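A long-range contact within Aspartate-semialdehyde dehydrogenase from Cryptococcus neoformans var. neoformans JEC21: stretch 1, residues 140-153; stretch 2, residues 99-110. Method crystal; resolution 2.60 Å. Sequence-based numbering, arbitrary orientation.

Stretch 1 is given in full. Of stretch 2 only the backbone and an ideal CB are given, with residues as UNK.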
ATOM      1  N   TYR A 140      32.814 -35.049 -14.254  1.00 42.36           N
ATOM      2  CA  TYR A 140      31.954 -36.221 -14.379  1.00 42.61           C
ATOM      3  C   TYR A 140      30.716 -35.963 -15.249  1.00 41.59           C
ATOM      4  O   TYR A 140      30.277 -36.851 -15.996  1.00 42.13           O
ATOM      5  CB  TYR A 140      31.555 -36.753 -12.988  1.00 43.70           C
ATOM      6  CG  TYR A 140      30.815 -38.061 -13.063  1.00 46.43           C
ATOM      7  CD1 TYR A 140      31.449 -39.215 -13.534  1.00 48.94           C
ATOM      8  CD2 TYR A 140      29.472 -38.153 -12.717  1.00 50.64           C
ATOM      9  CE1 TYR A 140      30.784 -40.428 -13.621  1.00 47.43           C
ATOM     10  CE2 TYR A 140      28.792 -39.366 -12.811  1.00 50.24           C
ATOM     11  CZ  TYR A 140      29.464 -40.496 -13.252  1.00 46.84           C
ATOM     12  OH  TYR A 140      28.804 -41.674 -13.370  1.00 43.53           O
ATOM     13  N   GLN A 141      30.147 -34.764 -15.164  1.00 39.48           N
ATOM     14  CA  GLN A 141      28.971 -34.423 -15.989  1.00 38.22           C
ATOM     15  C   GLN A 141      29.369 -34.447 -17.446  1.00 37.73           C
ATOM     16  O   GLN A 141      28.654 -34.999 -18.283  1.00 35.22           O
ATOM     17  CB  GLN A 141      28.341 -33.049 -15.620  1.00 36.34           C
ATOM     18  CG  GLN A 141      27.130 -32.694 -16.488  1.00 36.80           C
ATOM     19  CD  GLN A 141      26.598 -31.247 -16.361  1.00 36.56           C
ATOM     20  OE1 GLN A 141      26.061 -30.688 -17.333  1.00 34.31           O
ATOM     21  NE2 GLN A 141      26.666 -30.682 -15.174  1.00 34.34           N
ATOM     22  N   ARG A 142      30.504 -33.815 -17.743  1.00 40.22           N
ATOM     23  CA  ARG A 142      31.078 -33.814 -19.097  1.00 41.04           C
ATOM     24  C   ARG A 142      31.339 -35.224 -19.618  1.00 41.17           C
ATOM     25  O   ARG A 142      30.848 -35.605 -20.692  1.00 42.24           O
ATOM     26  CB  ARG A 142      32.396 -33.072 -19.100  1.00 38.82           C
ATOM     27  CG  ARG A 142      32.246 -31.578 -19.029  1.00 39.03           C
ATOM     28  CD  ARG A 142      33.569 -30.929 -18.675  1.00 37.85           C
ATOM     29  NE  ARG A 142      33.547 -29.505 -18.974  1.00 41.24           N
ATOM     30  CZ  ARG A 142      34.481 -28.636 -18.584  1.00 40.48           C
ATOM     31  NH1 ARG A 142      35.533 -29.048 -17.882  1.00 39.10           N
ATOM     32  NH2 ARG A 142      34.360 -27.359 -18.898  1.00 37.45           N
ATOM     33  N   GLU A 143      32.086 -35.997 -18.842  1.00 40.93           N
ATOM     34  CA  GLU A 143      32.405 -37.361 -19.225  1.00 46.01           C
ATOM     35  C   GLU A 143      31.128 -38.142 -19.546  1.00 43.52           C
ATOM     36  O   GLU A 143      31.031 -38.726 -20.616  1.00 40.54           O
ATOM     37  CB  GLU A 143      33.220 -38.041 -18.140  1.00 52.12           C
ATOM     38  CG  GLU A 143      33.330 -39.554 -18.284  1.00 62.70           C
ATOM     39  CD  GLU A 143      33.755 -40.221 -16.984  1.00 70.10           C
ATOM     40  OE1 GLU A 143      33.082 -41.212 -16.563  1.00 59.77           O
ATOM     41  OE2 GLU A 143      34.734 -39.704 -16.375  1.00 70.20           O
ATOM     42  N   GLN A 144      30.107 -38.055 -18.685  1.00 44.19           N
ATOM     43  CA  GLN A 144      28.852 -38.790 -18.923  1.00 41.19           C
ATOM     44  C   GLN A 144      28.065 -38.358 -20.156  1.00 41.30           C
ATOM     45  O   GLN A 144      27.247 -39.129 -20.655  1.00 36.86           O
ATOM     46  CB  GLN A 144      27.924 -38.702 -17.740  1.00 39.68           C
ATOM     47  CG  GLN A 144      28.484 -39.376 -16.527  1.00 45.05           C
ATOM     48  CD  GLN A 144      28.455 -40.883 -16.671  1.00 46.88           C
ATOM     49  OE1 GLN A 144      27.388 -41.476 -16.822  1.00 47.75           O
ATOM     50  NE2 GLN A 144      29.624 -41.508 -16.598  1.00 46.80           N
ATOM     51  N   LEU A 145      28.279 -37.139 -20.629  1.00 43.29           N
ATOM     52  CA  LEU A 145      27.583 -36.666 -21.822  1.00 48.00           C
ATOM     53  C   LEU A 145      28.474 -36.693 -23.074  1.00 49.79           C
ATOM     54  O   LEU A 145      28.051 -36.271 -24.142  1.00 52.08           O
ATOM     55  CB  LEU A 145      27.095 -35.245 -21.602  1.00 49.63           C
ATOM     56  CG  LEU A 145      26.069 -35.065 -20.496  1.00 50.96           C
ATOM     57  CD1 LEU A 145      25.926 -33.602 -20.123  1.00 52.49           C
ATOM     58  CD2 LEU A 145      24.721 -35.619 -20.923  1.00 52.34           C
ATOM     59  N   GLY A 146      29.691 -37.213 -22.953  1.00 51.83           N
ATOM     60  CA  GLY A 146      30.627 -37.233 -24.073  1.00 55.04           C
ATOM     61  C   GLY A 146      31.016 -35.824 -24.480  1.00 57.59           C
ATOM     62  O   GLY A 146      31.163 -35.548 -25.656  1.00 64.71           O
ATOM     63  N   LEU A 147      31.163 -34.930 -23.508  1.00 54.44           N
ATOM     64  CA  LEU A 147      31.479 -33.547 -23.790  1.00 51.18           C
ATOM     65  C   LEU A 147      32.824 -33.177 -23.200  1.00 46.74           C
ATOM     66  O   LEU A 147      33.237 -33.731 -22.207  1.00 46.38           O
ATOM     67  CB  LEU A 147      30.422 -32.632 -23.217  1.00 51.58           C
ATOM     68  CG  LEU A 147      29.009 -32.795 -23.745  1.00 57.03           C
ATOM     69  CD1 LEU A 147      28.137 -31.783 -23.019  1.00 54.83           C
ATOM     70  CD2 LEU A 147      28.928 -32.614 -25.265  1.00 60.74           C
ATOM     71  N   LYS A 148      33.523 -32.273 -23.867  1.00 47.47           N
ATOM     72  CA  LYS A 148      34.851 -31.884 -23.459  1.00 55.14           C
ATOM     73  C   LYS A 148      34.772 -30.559 -22.759  1.00 53.23           C
ATOM     74  O   LYS A 148      35.481 -30.329 -21.804  1.00 52.41           O
ATOM     75  CB  LYS A 148      35.819 -31.813 -24.665  1.00 69.37           C
ATOM     76  CG  LYS A 148      36.658 -33.082 -24.931  1.00 79.35           C
ATOM     77  CD  LYS A 148      36.392 -33.761 -26.282  1.00 98.82           C
ATOM     78  CE  LYS A 148      35.091 -34.594 -26.345  1.00111.85           C
ATOM     79  NZ  LYS A 148      35.190 -36.004 -25.845  1.00107.97           N
ATOM     80  N   LYS A 149      33.886 -29.687 -23.213  1.00 52.50           N
ATOM     81  CA  LYS A 149      33.798 -28.322 -22.689  1.00 53.27           C
ATOM     82  C   LYS A 149      32.437 -27.989 -22.020  1.00 52.28           C
ATOM     83  O   LYS A 149      32.382 -27.350 -20.963  1.00 56.62           O
ATOM     84  CB  LYS A 149      34.093 -27.369 -23.847  1.00 56.37           C
ATOM     85  CG  LYS A 149      33.943 -25.897 -23.532  1.00 63.18           C
ATOM     86  CD  LYS A 149      34.888 -25.025 -24.366  1.00 70.83           C
ATOM     87  CE  LYS A 149      34.701 -25.158 -25.875  1.00 74.88           C
ATOM     88  NZ  LYS A 149      33.380 -24.645 -26.353  1.00 74.54           N
ATOM     89  N   GLY A 150      31.332 -28.454 -22.596  1.00 50.32           N
ATOM     90  CA  GLY A 150      30.003 -28.023 -22.161  1.00 46.46           C
ATOM     91  C   GLY A 150      29.493 -28.624 -20.851  1.00 44.08           C
ATOM     92  O   GLY A 150      29.797 -29.768 -20.519  1.00 49.70           O
ATOM     93  N   TYR A 151      28.656 -27.853 -20.161  1.00 37.77           N
ATOM     94  CA  TYR A 151      27.907 -28.323 -19.010  1.00 34.16           C
ATOM     95  C   TYR A 151      26.798 -27.325 -18.618  1.00 32.28           C
ATOM     96  O   TYR A 151      26.716 -26.208 -19.153  1.00 30.57           O
ATOM     97  CB  TYR A 151      28.831 -28.549 -17.831  1.00 33.25           C
ATOM     98  CG  TYR A 151      29.433 -27.280 -17.253  1.00 34.55           C
ATOM     99  CD1 TYR A 151      28.790 -26.523 -16.252  1.00 34.83           C
ATOM    100  CD2 TYR A 151      30.677 -26.846 -17.688  1.00 35.68           C
ATOM    101  CE1 TYR A 151      29.383 -25.348 -15.745  1.00 36.01           C
ATOM    102  CE2 TYR A 151      31.277 -25.710 -17.183  1.00 30.54           C
ATOM    103  CZ  TYR A 151      30.642 -24.973 -16.220  1.00 35.74           C
ATOM    104  OH  TYR A 151      31.307 -23.852 -15.783  1.00 38.24           O
ATOM    105  N   ILE A 152      25.943 -27.766 -17.698  1.00 32.03           N
ATOM    106  CA  ILE A 152      24.914 -26.935 -17.108  1.00 32.36           C
ATOM    107  C   ILE A 152      25.092 -26.814 -15.595  1.00 32.72           C
ATOM    108  O   ILE A 152      25.356 -27.811 -14.902  1.00 33.68           O
ATOM    109  CB  ILE A 152      23.502 -27.497 -17.400  1.00 32.02           C
ATOM    110  CG1 ILE A 152      23.118 -27.176 -18.830  1.00 34.79           C
ATOM    111  CG2 ILE A 152      22.476 -26.877 -16.484  1.00 30.99           C
ATOM    112  CD1 ILE A 152      21.936 -27.970 -19.348  1.00 36.79           C
ATOM    113  N   VAL A 153      24.957 -25.575 -15.106  1.00 31.70           N
ATOM    114  CA  VAL A 153      24.840 -25.276 -13.678  1.00 28.01           C
ATOM    115  C   VAL A 153      23.615 -24.447 -13.507  1.00 28.09           C
ATOM    116  O   VAL A 153      23.344 -23.558 -14.320  1.00 31.26           O
ATOM    117  CB  VAL A 153      26.026 -24.458 -13.161  1.00 27.02           C
ATOM    118  CG1 VAL A 153      25.726 -23.931 -11.783  1.00 28.60           C
ATOM    119  CG2 VAL A 153      27.275 -25.301 -13.125  1.00 27.98           C
ATOM    120  N   UNK A  99      16.078 -25.881 -25.063  1.00 40.11           N
ATOM    121  CA  UNK A  99      17.067 -24.908 -25.491  1.00 39.31           C
ATOM    122  C   UNK A  99      18.381 -24.987 -24.702  1.00 42.79           C
ATOM    123  O   UNK A  99      19.476 -25.070 -25.296  1.00 43.50           O
ATOM    124  CB  UNK A  99      16.479 -23.501 -25.368  1.00 39.31           C
ATOM    125  N   UNK A 100      18.288 -25.027 -23.379  1.00 41.12           N
ATOM    126  CA  UNK A 100      19.480 -25.175 -22.571  1.00 39.61           C
ATOM    127  C   UNK A 100      20.183 -26.499 -22.851  1.00 39.30           C
ATOM    128  O   UNK A 100      21.421 -26.564 -22.889  1.00 38.77           O
ATOM    129  CB  UNK A 100      19.126 -25.068 -21.086  1.00 39.61           C
ATOM    130  N   UNK A 101      19.409 -27.547 -23.077  1.00 39.79           N
ATOM    131  CA  UNK A 101      20.000 -28.836 -23.445  1.00 42.00           C
ATOM    132  C   UNK A 101      20.689 -28.810 -24.795  1.00 38.99           C
ATOM    133  O   UNK A 101      21.707 -29.489 -24.990  1.00 41.86           O
ATOM    134  CB  UNK A 101      18.922 -29.921 -23.451  1.00 42.00           C
ATOM    135  N   UNK A 102      20.118 -28.065 -25.731  1.00 37.62           N
ATOM    136  CA  UNK A 102      20.716 -27.934 -27.070  1.00 42.37           C
ATOM    137  C   UNK A 102      22.072 -27.212 -26.981  1.00 40.31           C
ATOM    138  O   UNK A 102      23.059 -27.651 -27.560  1.00 41.45           O
ATOM    139  CB  UNK A 102      19.772 -27.177 -28.007  1.00 42.37           C
ATOM    140  N   UNK A 103      22.115 -26.129 -26.221  1.00 40.94           N
ATOM    141  CA  UNK A 103      23.379 -25.424 -26.003  1.00 41.15           C
ATOM    142  C   UNK A 103      24.436 -26.333 -25.387  1.00 40.01           C
ATOM    143  O   UNK A 103      25.578 -26.359 -25.851  1.00 43.40           O
ATOM    144  CB  UNK A 103      23.156 -24.206 -25.104  1.00 41.15           C
ATOM    145  N   UNK A 104      24.066 -27.086 -24.351  1.00 38.46           N
ATOM    146  CA  UNK A 104      25.017 -27.989 -23.717  1.00 36.81           C
ATOM    147  C   UNK A 104      25.468 -29.061 -24.706  1.00 38.00           C
ATOM    148  O   UNK A 104      26.677 -29.381 -24.774  1.00 38.96           O
ATOM    149  CB  UNK A 104      24.401 -28.633 -22.473  1.00 36.81           C
ATOM    150  N   UNK A 105      24.522 -29.607 -25.466  1.00 37.19           N
ATOM    151  CA  UNK A 105      24.842 -30.678 -26.449  1.00 40.05           C
ATOM    152  C   UNK A 105      25.815 -30.213 -27.546  1.00 37.90           C
ATOM    153  O   UNK A 105      26.626 -31.007 -28.036  1.00 34.50           O
ATOM    154  CB  UNK A 105      23.555 -31.182 -27.104  1.00 40.05           C
ATOM    155  N   UNK A 106      25.741 -28.925 -27.876  1.00 35.17           N
ATOM    156  CA  UNK A 106      26.700 -28.282 -28.758  1.00 36.12           C
ATOM    157  C   UNK A 106      27.969 -27.817 -28.035  1.00 39.43           C
ATOM    158  O   UNK A 106      28.690 -26.931 -28.517  1.00 38.06           O
ATOM    159  CB  UNK A 106      26.036 -27.089 -29.448  1.00 36.12           C
ATOM    160  N   UNK A 107      28.254 -28.419 -26.888  1.00 42.37           N
ATOM    161  CA  UNK A 107      29.528 -28.226 -26.179  1.00 40.43           C
ATOM    162  C   UNK A 107      29.744 -26.812 -25.631  1.00 38.42           C
ATOM    163  O   UNK A 107      30.878 -26.338 -25.522  1.00 38.14           O
ATOM    164  CB  UNK A 107      30.684 -28.571 -27.120  1.00 40.43           C
ATOM    165  N   UNK A 108      28.648 -26.133 -25.290  1.00 37.80           N
ATOM    166  CA  UNK A 108      28.712 -24.816 -24.643  1.00 35.20           C
ATOM    167  C   UNK A 108      28.342 -24.886 -23.163  1.00 37.78           C
ATOM    168  O   UNK A 108      27.592 -25.777 -22.709  1.00 39.57           O
ATOM    169  CB  UNK A 108      27.784 -23.833 -25.359  1.00 35.20           C
ATOM    170  N   UNK A 109      28.822 -23.893 -22.432  1.00 35.49           N
ATOM    171  CA  UNK A 109      28.592 -23.803 -21.020  1.00 36.89           C
ATOM    172  C   UNK A 109      27.359 -22.950 -20.695  1.00 36.73           C
ATOM    173  O   UNK A 109      27.283 -21.798 -21.118  1.00 37.77           O
ATOM    174  CB  UNK A 109      29.834 -23.232 -20.332  1.00 36.89           C
ATOM    175  N   UNK A 110      26.437 -23.485 -19.882  1.00 34.71           N
ATOM    176  CA  UNK A 110      25.173 -22.823 -19.619  1.00 34.10           C
ATOM    177  C   UNK A 110      24.916 -22.604 -18.126  1.00 34.83           C
ATOM    178  O   UNK A 110      24.961 -23.550 -17.336  1.00 35.81           O
ATOM    179  CB  UNK A 110      24.031 -23.641 -20.226  1.00 34.10           C
TER

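Position 99 lies in a helix, with no atom of stretch 1 within 5.5 Å of its ideal CB. Stretch 1 sets no preference. The residue is Ile99.

Position 100 points toward stretch 1, its ideal CB 4.4 Å from Ile152 CD1. The residue is Glu100; its carboxylate bonds elsewhere in the structure.

Position 101 points away, and stretch 1 sets little preference. It is Asn101, whose OD1 accepts from the side chain at 104.

Position 102 is out of reach. Position 103 points sideways, and nothing of stretch 1 lies within 5.5 Å of its ideal CB. They are Ala102 and Phe103, and Phe103 makes no contact.

Position 104 points toward stretch 1. Its ideal CB is 4.0 Å from Ile152 CD1 and 4.9 Å from Leu147 CD1. Gln141 OE1 lies beyond as an acceptor. A leucine or methionine could use the apolar part; a long donor could use both. The residue is Arg104. Arg104 NH1 donates to Gln141 OE1 at 3.0 Å. That oxygen also accepts from Ile152 N, so the arginine joins an existing link between helix and strand. Ile152 CD1 and Leu145 CD1 cover opposite faces of the guanidinium.

Positions 105 and 106 point away, and 106 is the first to leave helical angles. They are Ala105 and Ala106.

Position 107 has positive phi (66°), which favours glycine, asparagine or aspartate. CA-to-CB points sideways, but the backbone N atoms of Lys148, Lys149 and Gly150 gather nearby. A short acceptor would suit. The residue is Asp107. Its OD1 accepts from Lys149 N and Gly150 N, both at 3.1 Å, and weakly from Lys148 N at 3.3 Å. Lys149 NZ donates to the backbone Asp107 O at 3.1 Å. Water 1 links Asp107 OD2, by a weak bond, to Lys148 N.

Position 108 points away, and stretch 1 leaves the side chain open. It is Leu108. Its backbone O accepts a weak bond from Tyr151 N at 3.5 Å.

Position 109 has its ideal CB 4.3 Å from Tyr151 CE2, over the face of the ring. An apolar side chain would suit. The residue is Val109. CG1 sits 3.7 Å from the Tyr151 ring centroid in a CH-pi contact.

Position 110 pairs with Ile152 in a parallel bridge, side chains on the same sheet face. Its N donates to Tyr151 O at 2.8 Å, and its O accepts from Val153 N at 3.0 Å. An apolar residue would suit. It is Val110, whose CB packs 3.9 Å from Ile152 CG1.

Stretch 2, residues 99-110: IENAFRAADLVV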
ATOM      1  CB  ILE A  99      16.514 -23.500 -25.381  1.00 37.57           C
ATOM      2  CG1 ILE A  99      15.371 -23.309 -26.388  1.00 32.67           C
ATOM      3  CG2 ILE A  99      17.614 -22.473 -25.619  1.00 41.88           C
ATOM      4  CD1 ILE A  99      14.545 -22.053 -26.148  1.00 31.33           C
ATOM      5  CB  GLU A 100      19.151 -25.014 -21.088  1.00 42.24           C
ATOM      6  CG  GLU A 100      18.743 -23.588 -20.739  1.00 43.23           C
ATOM      7  CD  GLU A 100      18.252 -23.415 -19.312  1.00 42.65           C
ATOM      8  OE1 GLU A 100      18.076 -24.433 -18.593  1.00 44.33           O
ATOM      9  OE2 GLU A 100      18.058 -22.237 -18.933  1.00 37.36           O
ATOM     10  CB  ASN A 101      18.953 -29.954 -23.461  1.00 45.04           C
ATOM     11  CG  ASN A 101      19.590 -31.345 -23.523  1.00 47.36           C
ATOM     12  OD1 ASN A 101      20.694 -31.596 -23.010  1.00 52.49           O
ATOM     13  ND2 ASN A 101      18.904 -32.245 -24.159  1.00 51.42           N
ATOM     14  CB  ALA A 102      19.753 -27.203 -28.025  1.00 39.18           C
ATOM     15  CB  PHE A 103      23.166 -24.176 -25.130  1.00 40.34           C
ATOM     16  CG  PHE A 103      22.781 -22.966 -25.915  1.00 40.50           C
ATOM     17  CD1 PHE A 103      21.548 -22.883 -26.528  1.00 40.20           C
ATOM     18  CD2 PHE A 103      23.672 -21.925 -26.088  1.00 43.66           C
ATOM     19  CE1 PHE A 103      21.203 -21.774 -27.273  1.00 42.68           C
ATOM     20  CE2 PHE A 103      23.333 -20.810 -26.841  1.00 45.28           C
ATOM     21  CZ  PHE A 103      22.096 -20.734 -27.432  1.00 42.68           C
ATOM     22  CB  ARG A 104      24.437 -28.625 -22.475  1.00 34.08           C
ATOM     23  CG  ARG A 104      25.448 -29.471 -21.710  1.00 36.01           C
ATOM     24  CD  ARG A 104      24.893 -30.110 -20.447  1.00 36.99           C
ATOM     25  NE  ARG A 104      23.680 -30.876 -20.716  1.00 42.03           N
ATOM     26  CZ  ARG A 104      23.033 -31.608 -19.809  1.00 43.36           C
ATOM     27  NH1 ARG A 104      23.458 -31.698 -18.555  1.00 42.52           N
ATOM     28  NH2 ARG A 104      21.947 -32.265 -20.177  1.00 47.51           N
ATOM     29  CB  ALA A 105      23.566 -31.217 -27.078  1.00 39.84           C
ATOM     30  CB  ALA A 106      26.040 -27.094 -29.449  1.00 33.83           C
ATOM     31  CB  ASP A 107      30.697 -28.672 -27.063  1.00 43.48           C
ATOM     32  CG  ASP A 107      31.820 -29.324 -26.265  1.00 49.67           C
ATOM     33  OD1 ASP A 107      31.554 -29.985 -25.234  1.00 46.48           O
ATOM     34  OD2 ASP A 107      32.992 -29.186 -26.676  1.00 60.03           O
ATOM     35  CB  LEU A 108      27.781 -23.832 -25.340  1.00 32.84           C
ATOM     36  CG  LEU A 108      28.148 -23.571 -26.790  1.00 34.40           C
ATOM     37  CD1 LEU A 108      26.982 -22.859 -27.496  1.00 37.11           C
ATOM     38  CD2 LEU A 108      29.432 -22.771 -26.909  1.00 32.63           C
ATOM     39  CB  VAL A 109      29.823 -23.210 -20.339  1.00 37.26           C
ATOM     40  CG1 VAL A 109      29.579 -23.066 -18.848  1.00 40.90           C
ATOM     41  CG2 VAL A 109      31.027 -24.088 -20.603  1.00 38.89           C
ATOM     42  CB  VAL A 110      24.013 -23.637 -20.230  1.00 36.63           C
ATOM     43  CG1 VAL A 110      22.690 -22.930 -19.975  1.00 40.20           C
ATOM     44  CG2 VAL A 110      24.205 -23.801 -21.721  1.00 36.84           C
TER
HETATM   45  O   HOH W   1      33.475 -31.954 -26.955  1.00 46.63           O
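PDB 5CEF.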